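Local atomic coordinates of colicin-D (Escherichia coli, PDB entry 5ZNM), a protein that inhibits protein synthesis in Escherichia coli and closely related bacteria as a toxin, represented here by its central domain and its C-terminal tRNase domain. Residues E4-A7 / R8-E12; Q32-M35 / E36-N39; F128-S131 / A132-A136; S291-Q294 / L295-Y299. All coordinates share one frame; numbering follows the deposited sequence.

Contact 1 of 4, residues E4-A7 / R8-E12; sequences EAVA and RAEAE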
loop_
_atom_site.group_PDB
_atom_site.type_symbol
_atom_site.label_atom_id
_atom_site.label_comp_id
_atom_site.label_asym_id
_atom_site.label_seq_id
_atom_site.Cartn_x
_atom_site.Cartn_y
_atom_site.Cartn_z
ATOM N N GLU A 4 2.576 34.132 -7.202
ATOM C CA GLU A 4 3.056 32.759 -7.257
ATOM C C GLU A 4 4.522 32.676 -6.843
ATOM O O GLU A 4 4.920 31.752 -6.119
ATOM C CB GLU A 4 2.849 32.199 -8.663
ATOM C CG GLU A 4 3.235 30.739 -8.824
ATOM C CD GLU A 4 4.642 30.560 -9.378
ATOM O OE1 GLU A 4 5.196 31.517 -9.965
ATOM O OE2 GLU A 4 5.189 29.451 -9.228
ATOM N N ALA A 5 5.340 33.636 -7.284
ATOM C CA ALA A 5 6.744 33.636 -6.885
ATOM C C ALA A 5 6.885 33.823 -5.382
ATOM O O ALA A 5 7.753 33.210 -4.749
ATOM C CB ALA A 5 7.511 34.722 -7.640
ATOM N N VAL A 6 6.030 34.655 -4.785
ATOM C CA VAL A 6 6.114 34.860 -3.341
ATOM C C VAL A 6 5.740 33.582 -2.598
ATOM O O VAL A 6 6.412 33.191 -1.635
ATOM C CB VAL A 6 5.230 36.044 -2.908
ATOM C CG1 VAL A 6 5.144 36.105 -1.380
ATOM C CG2 VAL A 6 5.779 37.361 -3.468
ATOM N N ALA A 7 4.667 32.911 -3.028
ATOM C CA ALA A 7 4.262 31.671 -2.365
ATOM C C ALA A 7 5.342 30.604 -2.480
ATOM O O ALA A 7 5.606 29.870 -1.516
ATOM C CB ALA A 7 2.935 31.161 -2.947
ATOM N N ARG A 8 5.980 30.501 -3.647
ATOM C CA ARG A 8 7.050 29.521 -3.813
ATOM C C ARG A 8 8.244 29.828 -2.912
ATOM O O ARG A 8 8.816 28.915 -2.308
ATOM C CB ARG A 8 7.494 29.452 -5.276
ATOM C CG ARG A 8 6.689 28.458 -6.102
ATOM C CD ARG A 8 7.293 28.254 -7.487
ATOM N NE ARG A 8 7.443 29.515 -8.211
ATOM C CZ ARG A 8 8.612 30.070 -8.524
ATOM N NH1 ARG A 8 9.747 29.462 -8.200
ATOM N NH2 ARG A 8 8.647 31.225 -9.173
ATOM N N ALA A 9 8.650 31.102 -2.827
ATOM C CA ALA A 9 9.764 31.457 -1.951
ATOM C C ALA A 9 9.428 31.161 -0.501
ATOM O O ALA A 9 10.288 30.721 0.267
ATOM C CB ALA A 9 10.134 32.936 -2.111
ATOM N N GLU A 10 8.182 31.415 -0.105
ATOM C CA GLU A 10 7.762 31.109 1.257
ATOM C C GLU A 10 7.782 29.615 1.508
ATOM O O GLU A 10 8.223 29.168 2.575
ATOM C CB GLU A 10 6.366 31.675 1.517
ATOM C CG GLU A 10 6.344 33.193 1.614
ATOM C CD GLU A 10 4.944 33.755 1.757
ATOM O OE1 GLU A 10 3.976 33.061 1.362
ATOM O OE2 GLU A 10 4.815 34.898 2.260
ATOM N N ALA A 11 7.307 28.826 0.534
ATOM C CA ALA A 11 7.369 27.373 0.665
ATOM C C ALA A 11 8.808 26.906 0.783
ATOM O O ALA A 11 9.121 26.006 1.577
ATOM C CB ALA A 11 6.701 26.699 -0.537
ATOM N N GLU A 12 9.693 27.498 -0.018
ATOM C CA GLU A 12 11.091 27.090 -0.007
ATOM C C GLU A 12 11.755 27.420 1.323
ATOM O O GLU A 12 12.547 26.622 1.840
ATOM C CB GLU A 12 11.836 27.752 -1.164
ATOM C CG GLU A 12 13.217 27.167 -1.403
ATOM C CD GLU A 12 13.188 25.645 -1.537
ATOM O OE1 GLU A 12 12.556 25.131 -2.489
ATOM O OE2 GLU A 12 13.795 24.962 -0.679
#
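Arg8 reaches back one helical turn to Glu4, and its side chain can be followed outward atom by atom. CB sits 3.6 Å from the carbonyl O of Glu4, the same oxygen that accepts the backbone N-H of Arg8. CG touches both that carbonyl and the Glu4 carboxylate, 3.6 Å from OE2. At CD the chain is already against the carboxylate, and the bend at chi3 (-56°) swings NE round to face it. NE makes the salt bridge to Glu4 OE2; the distance of 2.5 Å is very short and the N-H points well off the line, so the exact length is best read with caution. The carboxylate arrives at the guanidinium edge, near its plane, with the two flat groups 24° apart. Beyond CZ, NH2 lies 3.6 Å from Glu4 OE1 and passes near CA and CB of Ala5. Glu4 meets the arginine through its own bend at chi2, which turns the carboxylate along the helix toward Arg8. On another side of the helix, CG1 of Val6 lies 3.8 Å from OE2 of Glu10. Ala7, Arg8 and Ala11 pack on Val29 of the second subunit, while Glu10 OE1 hydrogen-bonds to a glycerol, probably from the crystallisation liquor. Backbone bonds from Arg8, Ala9, Glu10 and Ala11 complete an i to i+4 Glu-Arg salt bridge on the surface of an alpha-helix, near the start of helix 3-22.

Contact 2 of 4, residues Q32-M35 / E36-N39; sequences QEMM and ERAN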
loop_
_atom_site.group_PDB
_atom_site.type_symbol
_atom_site.label_atom_id
_atom_site.label_comp_id
_atom_site.label_asym_id
_atom_site.label_seq_id
_atom_site.Cartn_x
_atom_site.Cartn_y
_atom_site.Cartn_z
ATOM N N GLN A 32 23.909 9.088 -14.711
ATOM C CA GLN A 32 24.144 7.690 -15.029
ATOM C C GLN A 32 25.133 7.058 -14.042
ATOM O O GLN A 32 24.818 6.077 -13.354
ATOM C CB GLN A 32 24.670 7.635 -16.466
ATOM C CG GLN A 32 24.846 6.277 -17.040
ATOM C CD GLN A 32 23.546 5.672 -17.448
ATOM O OE1 GLN A 32 22.622 6.356 -17.883
ATOM N NE2 GLN A 32 23.452 4.381 -17.283
ATOM N N GLU A 33 26.325 7.658 -13.953
ATOM C CA GLU A 33 27.397 7.173 -13.087
ATOM C C GLU A 33 26.941 7.043 -11.637
ATOM O O GLU A 33 27.248 6.049 -10.965
ATOM C CB GLU A 33 28.606 8.121 -13.172
ATOM C CG GLU A 33 29.046 8.525 -14.569
ATOM C CD GLU A 33 28.337 9.784 -15.084
ATOM O OE1 GLU A 33 28.851 10.889 -14.871
ATOM O OE2 GLU A 33 27.276 9.656 -15.703
ATOM N N MET A 34 26.246 8.062 -11.122
ATOM C CA MET A 34 25.750 7.997 -9.751
ATOM C C MET A 34 24.810 6.818 -9.574
ATOM O O MET A 34 24.902 6.072 -8.593
ATOM C CB MET A 34 25.017 9.283 -9.382
ATOM C CG MET A 34 25.916 10.482 -9.139
ATOM S SD MET A 34 24.939 11.977 -8.951
ATOM C CE MET A 34 24.102 11.667 -7.399
ATOM N N MET A 35 23.875 6.657 -10.510
ATOM C CA MET A 35 22.857 5.627 -10.364
ATOM C C MET A 35 23.490 4.241 -10.335
ATOM O O MET A 35 23.055 3.363 -9.576
ATOM C CB MET A 35 21.834 5.755 -11.498
ATOM C CG MET A 35 20.832 4.630 -11.508
ATOM S SD MET A 35 20.067 4.424 -13.116
ATOM C CE MET A 35 21.508 4.098 -14.131
ATOM N N GLU A 36 24.534 4.038 -11.140
ATOM C CA GLU A 36 25.254 2.776 -11.144
ATOM C C GLU A 36 25.933 2.526 -9.804
ATOM O O GLU A 36 25.882 1.413 -9.268
ATOM C CB GLU A 36 26.284 2.778 -12.266
ATOM C CG GLU A 36 25.691 2.929 -13.639
ATOM C CD GLU A 36 26.486 2.179 -14.681
ATOM O OE1 GLU A 36 27.084 2.838 -15.556
ATOM O OE2 GLU A 36 26.513 0.934 -14.617
ATOM N N ARG A 37 26.603 3.545 -9.257
ATOM C CA ARG A 37 27.269 3.356 -7.974
ATOM C C ARG A 37 26.250 3.104 -6.873
ATOM O O ARG A 37 26.474 2.272 -5.986
ATOM C CB ARG A 37 28.143 4.568 -7.649
ATOM C CG ARG A 37 29.263 4.804 -8.660
ATOM C CD ARG A 37 30.261 5.858 -8.188
ATOM N NE ARG A 37 29.707 7.204 -8.143
ATOM C CZ ARG A 37 30.020 8.170 -9.003
ATOM N NH1 ARG A 37 30.888 7.941 -9.980
ATOM N NH2 ARG A 37 29.469 9.367 -8.882
ATOM N N ALA A 38 25.103 3.784 -6.936
ATOM C CA ALA A 38 24.078 3.578 -5.922
ATOM C C ALA A 38 23.502 2.170 -6.009
ATOM O O ALA A 38 23.282 1.515 -4.979
ATOM C CB ALA A 38 22.985 4.644 -6.060
ATOM N N ASN A 39 23.303 1.666 -7.229
ATOM C CA ASN A 39 22.739 0.331 -7.378
ATOM C C ASN A 39 23.734 -0.746 -6.961
ATOM O O ASN A 39 23.342 -1.737 -6.336
ATOM C CB ASN A 39 22.273 0.108 -8.815
ATOM C CG ASN A 39 20.967 0.815 -9.120
ATOM O OD1 ASN A 39 20.227 1.224 -8.215
ATOM N ND2 ASN A 39 20.677 0.966 -10.403
#
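Between Gln32-Met35 and Glu36-Asn39 the backbone forms about two regular alpha-helical turns, each N-H of Glu36, Arg37, Ala38 and Asn39 bonding the carbonyl four residues before it. Arg37 folds back over the first turn. Its CG lies beside the backbone N (chi1 -62°), 3.3 Å from Glu33 O, and a bend at chi3 carries the guanidinium back along the flank of the helix with Glu33 O over one face, offset toward the rim. Its two terminal nitrogens part company: NH1 comes within 3.9 Å of Glu33 CB, and NH2 within 3.7 Å of Met34 CG. Neither holds the Glu33 carboxylate, whose OE1 stays 6.1 Å from Arg37 NH1; the firmer hold on the arginine is the hydrogen bond from NE to Ala190 O. On another flank Met35 CG meets Asn39 ND2 at 3.8 Å, the thioether chain slanting across the amide. Asn39 CG sits 3.3 Å from Met35 O, while Asn39 OD1 accepts a hydrogen bond from Val231 N. Glu36 CG closes on Gln32 O at 3.3 Å. Ala38, the buried member, rests against Leu193 and Pro230, and Met35 touches Pro228. At the start of the helix Thr31 OG1 accepts the N-H of Met34. The whole is a surface alpha-helix that Met35, Arg37, Ala38 and Asn39 join to neighbouring loops, with Glu33 and Glu36 exposed.

Contact 3 of 4, residues F128-S131 / A132-A136; sequences FSLS and AQMLA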
loop_
_atom_site.group_PDB
_atom_site.type_symbol
_atom_site.label_atom_id
_atom_site.label_comp_id
_atom_site.label_asym_id
_atom_site.label_seq_id
_atom_site.Cartn_x
_atom_site.Cartn_y
_atom_site.Cartn_z
ATOM N N PHE A 128 12.320 -3.220 10.260
ATOM C CA PHE A 128 10.904 -2.905 10.119
ATOM C C PHE A 128 10.696 -1.443 10.474
ATOM O O PHE A 128 11.261 -0.956 11.458
ATOM C CB PHE A 128 10.055 -3.799 11.037
ATOM C CG PHE A 128 8.570 -3.622 10.856
ATOM C CD1 PHE A 128 7.921 -4.158 9.754
ATOM C CD2 PHE A 128 7.825 -2.918 11.785
ATOM C CE1 PHE A 128 6.546 -3.991 9.585
ATOM C CE2 PHE A 128 6.447 -2.751 11.618
ATOM C CZ PHE A 128 5.815 -3.285 10.519
ATOM N N SER A 129 9.907 -0.727 9.674
ATOM C CA SER A 129 9.797 0.711 9.891
ATOM C C SER A 129 8.400 1.193 9.540
ATOM O O SER A 129 7.744 0.651 8.645
ATOM C CB SER A 129 10.832 1.497 9.075
ATOM O OG SER A 129 10.684 1.215 7.697
ATOM N N LEU A 130 7.954 2.216 10.266
ATOM C CA LEU A 130 6.642 2.812 10.054
ATOM C C LEU A 130 6.648 4.198 10.668
ATOM O O LEU A 130 7.563 4.562 11.407
ATOM C CB LEU A 130 5.511 1.976 10.664
ATOM C CG LEU A 130 5.622 1.282 12.031
ATOM C CD1 LEU A 130 6.359 2.063 13.071
ATOM C CD2 LEU A 130 4.228 0.953 12.550
ATOM N N SER A 131 5.589 4.955 10.389
ATOM C CA SER A 131 5.514 6.324 10.883
ATOM C C SER A 131 5.586 6.356 12.402
ATOM O O SER A 131 4.905 5.589 13.094
ATOM C CB SER A 131 4.234 6.994 10.399
ATOM O OG SER A 131 4.316 7.237 9.001
ATOM N N ALA A 132 6.427 7.244 12.920
ATOM C CA ALA A 132 6.645 7.303 14.358
ATOM C C ALA A 132 5.516 8.025 15.067
ATOM O O ALA A 132 5.257 7.755 16.242
ATOM C CB ALA A 132 7.967 8.003 14.667
ATOM N N GLN A 133 4.848 8.951 14.377
ATOM C CA GLN A 133 3.849 9.781 15.038
ATOM C C GLN A 133 2.674 8.950 15.525
ATOM O O GLN A 133 2.071 9.271 16.552
ATOM C CB GLN A 133 3.388 10.889 14.087
ATOM C CG GLN A 133 2.356 11.851 14.651
ATOM C CD GLN A 133 2.785 12.519 15.954
ATOM O OE1 GLN A 133 3.910 13.019 16.086
ATOM N NE2 GLN A 133 1.873 12.548 16.918
ATOM N N MET A 134 2.357 7.858 14.833
ATOM C CA MET A 134 1.247 7.028 15.283
ATOM C C MET A 134 1.584 6.209 16.523
ATOM O O MET A 134 0.679 5.581 17.084
ATOM C CB MET A 134 0.787 6.094 14.162
ATOM C CG MET A 134 1.835 5.102 13.703
ATOM S SD MET A 134 1.114 3.779 12.708
ATOM C CE MET A 134 2.247 3.730 11.322
ATOM N N LEU A 135 2.843 6.191 16.962
ATOM C CA LEU A 135 3.230 5.484 18.175
ATOM C C LEU A 135 3.618 6.430 19.296
ATOM O O LEU A 135 4.125 5.979 20.328
ATOM C CB LEU A 135 4.390 4.536 17.889
ATOM C CG LEU A 135 4.272 3.792 16.565
ATOM C CD1 LEU A 135 5.501 2.933 16.382
ATOM C CD2 LEU A 135 2.997 2.955 16.525
ATOM N N ALA A 136 3.408 7.728 19.114
ATOM C CA ALA A 136 3.890 8.710 20.067
ATOM C C ALA A 136 3.042 8.680 21.335
ATOM O O ALA A 136 1.916 8.173 21.355
ATOM C CB ALA A 136 3.872 10.112 19.447
#
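Leu130, at the end of strand 126-131, is met by Met134 and Leu135 where the chain leaves the five-stranded antiparallel sheet and coils into a short 3-10 turn. Ala132 opens that turn: its CB stays against the carbonyl carbon of Ser131 and packs on Ala276 of strand 274-281 and on Ile142, while its carbonyl O accepts the N-H of Leu135 at 3.0 Å. Gln133 directs its amide outward, OE1 accepting from Ile142 N and NE2 donating to Val140 O, which ties the turn to the chain beyond it. Met134 doubles back over the strand end. With CG between the backbone N and the carbonyl carbon (chi1 63°), the chain passes Ser131 O, 3.2 Å from CG, and brings CE over the strand, 3.9 Å from Ser131 CB. Leu135 comes in from another side, packing also on Tyr278. The two branches of Leu130 thus divide the work, each turn residue crossing the leucine at about a right angle. Both leucines also pack on Phe80, which joins the turn and the strand to helix 79-86. CD2 of Leu130 touches Met134 CE at 3.6 Å, and its CD1 meets Leu135 CD1 at 3.5 Å.

Contact 4 of 4, residues S291-Q294 / L295-Y299; sequences SRKQ and LDKKY. With SO4 (sulfate ion), chain E.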
loop_
_atom_site.group_PDB
_atom_site.type_symbol
_atom_site.label_atom_id
_atom_site.label_comp_id
_atom_site.label_asym_id
_atom_site.label_seq_id
_atom_site.Cartn_x
_atom_site.Cartn_y
_atom_site.Cartn_z
ATOM N N SER A 291 18.957 -17.989 16.904
ATOM C CA SER A 291 17.944 -17.257 17.639
ATOM C C SER A 291 18.335 -17.309 19.098
ATOM O O SER A 291 18.958 -18.271 19.550
ATOM C CB SER A 291 16.536 -17.847 17.456
ATOM O OG SER A 291 16.444 -19.127 18.067
ATOM N N ARG A 292 17.969 -16.269 19.831
ATOM C CA ARG A 292 18.204 -16.297 21.265
ATOM C C ARG A 292 17.510 -17.497 21.898
ATOM O O ARG A 292 18.041 -18.114 22.832
ATOM C CB ARG A 292 17.708 -15.000 21.893
ATOM C CG ARG A 292 18.215 -14.814 23.289
ATOM C CD ARG A 292 17.725 -13.547 23.949
ATOM N NE ARG A 292 17.798 -13.659 25.395
ATOM C CZ ARG A 292 18.408 -12.808 26.195
ATOM N NH1 ARG A 292 19.002 -11.729 25.711
ATOM N NH2 ARG A 292 18.425 -13.030 27.505
ATOM N N LYS A 293 16.320 -17.835 21.396
ATOM C CA LYS A 293 15.573 -18.972 21.928
ATOM C C LYS A 293 16.369 -20.270 21.791
ATOM O O LYS A 293 16.497 -21.035 22.752
ATOM C CB LYS A 293 14.218 -19.061 21.211
ATOM C CG LYS A 293 13.392 -20.272 21.590
ATOM C CD LYS A 293 12.255 -19.908 22.526
ATOM C CE LYS A 293 11.403 -21.129 22.868
ATOM N NZ LYS A 293 12.167 -22.151 23.657
ATOM N N GLN A 294 16.948 -20.521 20.610
ATOM C CA GLN A 294 17.690 -21.764 20.423
ATOM C C GLN A 294 19.012 -21.759 21.194
ATOM O O GLN A 294 19.398 -22.780 21.775
ATOM C CB GLN A 294 17.937 -22.026 18.931
ATOM C CG GLN A 294 18.404 -23.473 18.603
ATOM C CD GLN A 294 17.295 -24.504 18.789
ATOM O OE1 GLN A 294 16.138 -24.144 18.971
ATOM N NE2 GLN A 294 17.647 -25.794 18.739
ATOM N N LEU A 295 19.729 -20.635 21.200
ATOM C CA LEU A 295 20.950 -20.541 21.999
ATOM C C LEU A 295 20.673 -20.848 23.464
ATOM O O LEU A 295 21.452 -21.551 24.127
ATOM C CB LEU A 295 21.562 -19.139 21.849
ATOM C CG LEU A 295 22.187 -18.817 20.483
ATOM C CD1 LEU A 295 22.330 -17.290 20.296
ATOM C CD2 LEU A 295 23.567 -19.477 20.340
ATOM N N ASP A 296 19.562 -20.333 23.986
ATOM C CA ASP A 296 19.192 -20.595 25.374
ATOM C C ASP A 296 18.890 -22.078 25.582
ATOM O O ASP A 296 19.389 -22.700 26.528
ATOM C CB ASP A 296 17.988 -19.719 25.723
ATOM C CG ASP A 296 17.526 -19.889 27.138
ATOM O OD1 ASP A 296 16.891 -20.910 27.432
ATOM O OD2 ASP A 296 17.777 -18.979 27.950
ATOM N N LYS A 297 18.103 -22.665 24.678
ATOM C CA LYS A 297 17.771 -24.094 24.757
ATOM C C LYS A 297 19.009 -24.978 24.786
ATOM O O LYS A 297 19.012 -26.032 25.431
ATOM C CB LYS A 297 16.911 -24.506 23.559
ATOM C CG LYS A 297 15.429 -24.592 23.822
ATOM C CD LYS A 297 14.775 -25.575 22.857
ATOM C CE LYS A 297 14.731 -25.019 21.456
ATOM N NZ LYS A 297 13.869 -25.813 20.525
ATOM N N LYS A 298 20.045 -24.622 24.026
ATOM C CA LYS A 298 21.193 -25.505 23.862
ATOM C C LYS A 298 22.416 -25.050 24.655
ATOM O O LYS A 298 23.511 -25.602 24.472
ATOM C CB LYS A 298 21.535 -25.635 22.377
ATOM C CG LYS A 298 20.362 -26.135 21.505
ATOM C CD LYS A 298 19.861 -27.508 21.983
ATOM C CE LYS A 298 18.748 -28.076 21.101
ATOM N NZ LYS A 298 18.304 -29.449 21.579
ATOM N N TYR A 299 22.254 -24.061 25.534
ATOM C CA TYR A 299 23.382 -23.548 26.302
ATOM C C TYR A 299 23.981 -24.610 27.215
ATOM O O TYR A 299 25.137 -24.475 27.634
ATOM C CB TYR A 299 22.945 -22.327 27.113
ATOM C CG TYR A 299 24.101 -21.637 27.790
ATOM C CD1 TYR A 299 24.930 -20.792 27.073
ATOM C CD2 TYR A 299 24.379 -21.849 29.138
ATOM C CE1 TYR A 299 26.003 -20.167 27.673
ATOM C CE2 TYR A 299 25.462 -21.231 29.755
ATOM C CZ TYR A 299 26.266 -20.388 29.007
ATOM O OH TYR A 299 27.333 -19.751 29.584
HETATM S S SO4 E . 14.920 -28.864 19.546
HETATM O O1 SO4 E . 15.625 -27.716 18.990
HETATM O O2 SO4 E . 14.268 -29.559 18.436
HETATM O O3 SO4 E . 15.863 -29.751 20.233
HETATM O O4 SO4 E . 13.902 -28.430 20.502
HETATM O O HOH W 1 14.846 -21.166 25.062
#
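Gln294, Lys297 and Lys298 converge on one sulfate. Gln294, the residue most covered here, swings CG away from the backbone N (chi1 -166°) and bends at chi2, which carries the amide down the helix toward the two lysines. Its NE2 donates to sulfate O1 at 2.8 Å along an almost straight bond (176°) and also to Leu366 O, so both the ion and strand 365-370 fix the amide's rotation. OE1 turns to Lys297, touching CE at 3.0 Å. Lys297 bends at chi3 and gives NZ to sulfate O4 at 2.6 Å, with a weak bond to O1. Lys298 runs alongside Gln294, pointing the same way, and its NZ donates to sulfate O3 at 2.8 Å. Leu295 faces inward instead: its CG sits 3.4 Å from Ser291 O, and its side chain packs on Phe320 and Arg321 of helix 314-329. At the start of the helix Ser291 OG caps the N-H of Gln294, while a water joins Lys293 to Asp296 OD1, itself salt-bridged to Lys312. This is a serine N-capped short helix whose far end gathers lysines round an anion, here a sulfate probably from the crystallisation liquor; the site may reflect an affinity for phosphate.

Along the chain the four contacts come in series, none enclosing another. Contacts 1 and 2 lie on successive helices, 3-22 and 32-42, with centres about 33 Å apart; the first packs against the second subunit, the second lies against loops of its own chain. Contact 3 ends a strand of the five-stranded antiparallel sheet, its centre about 31 Å from those of contacts 1, 2 and 4. Contact 4 falls in the C-terminal tRNase part, on the opposite side of the chain's centre from contacts 1 and 2; contacts 1 and 4 are about 59 Å apart between centres. The elongated chain thus keeps its nuclease end well away from the first helix of this fragment.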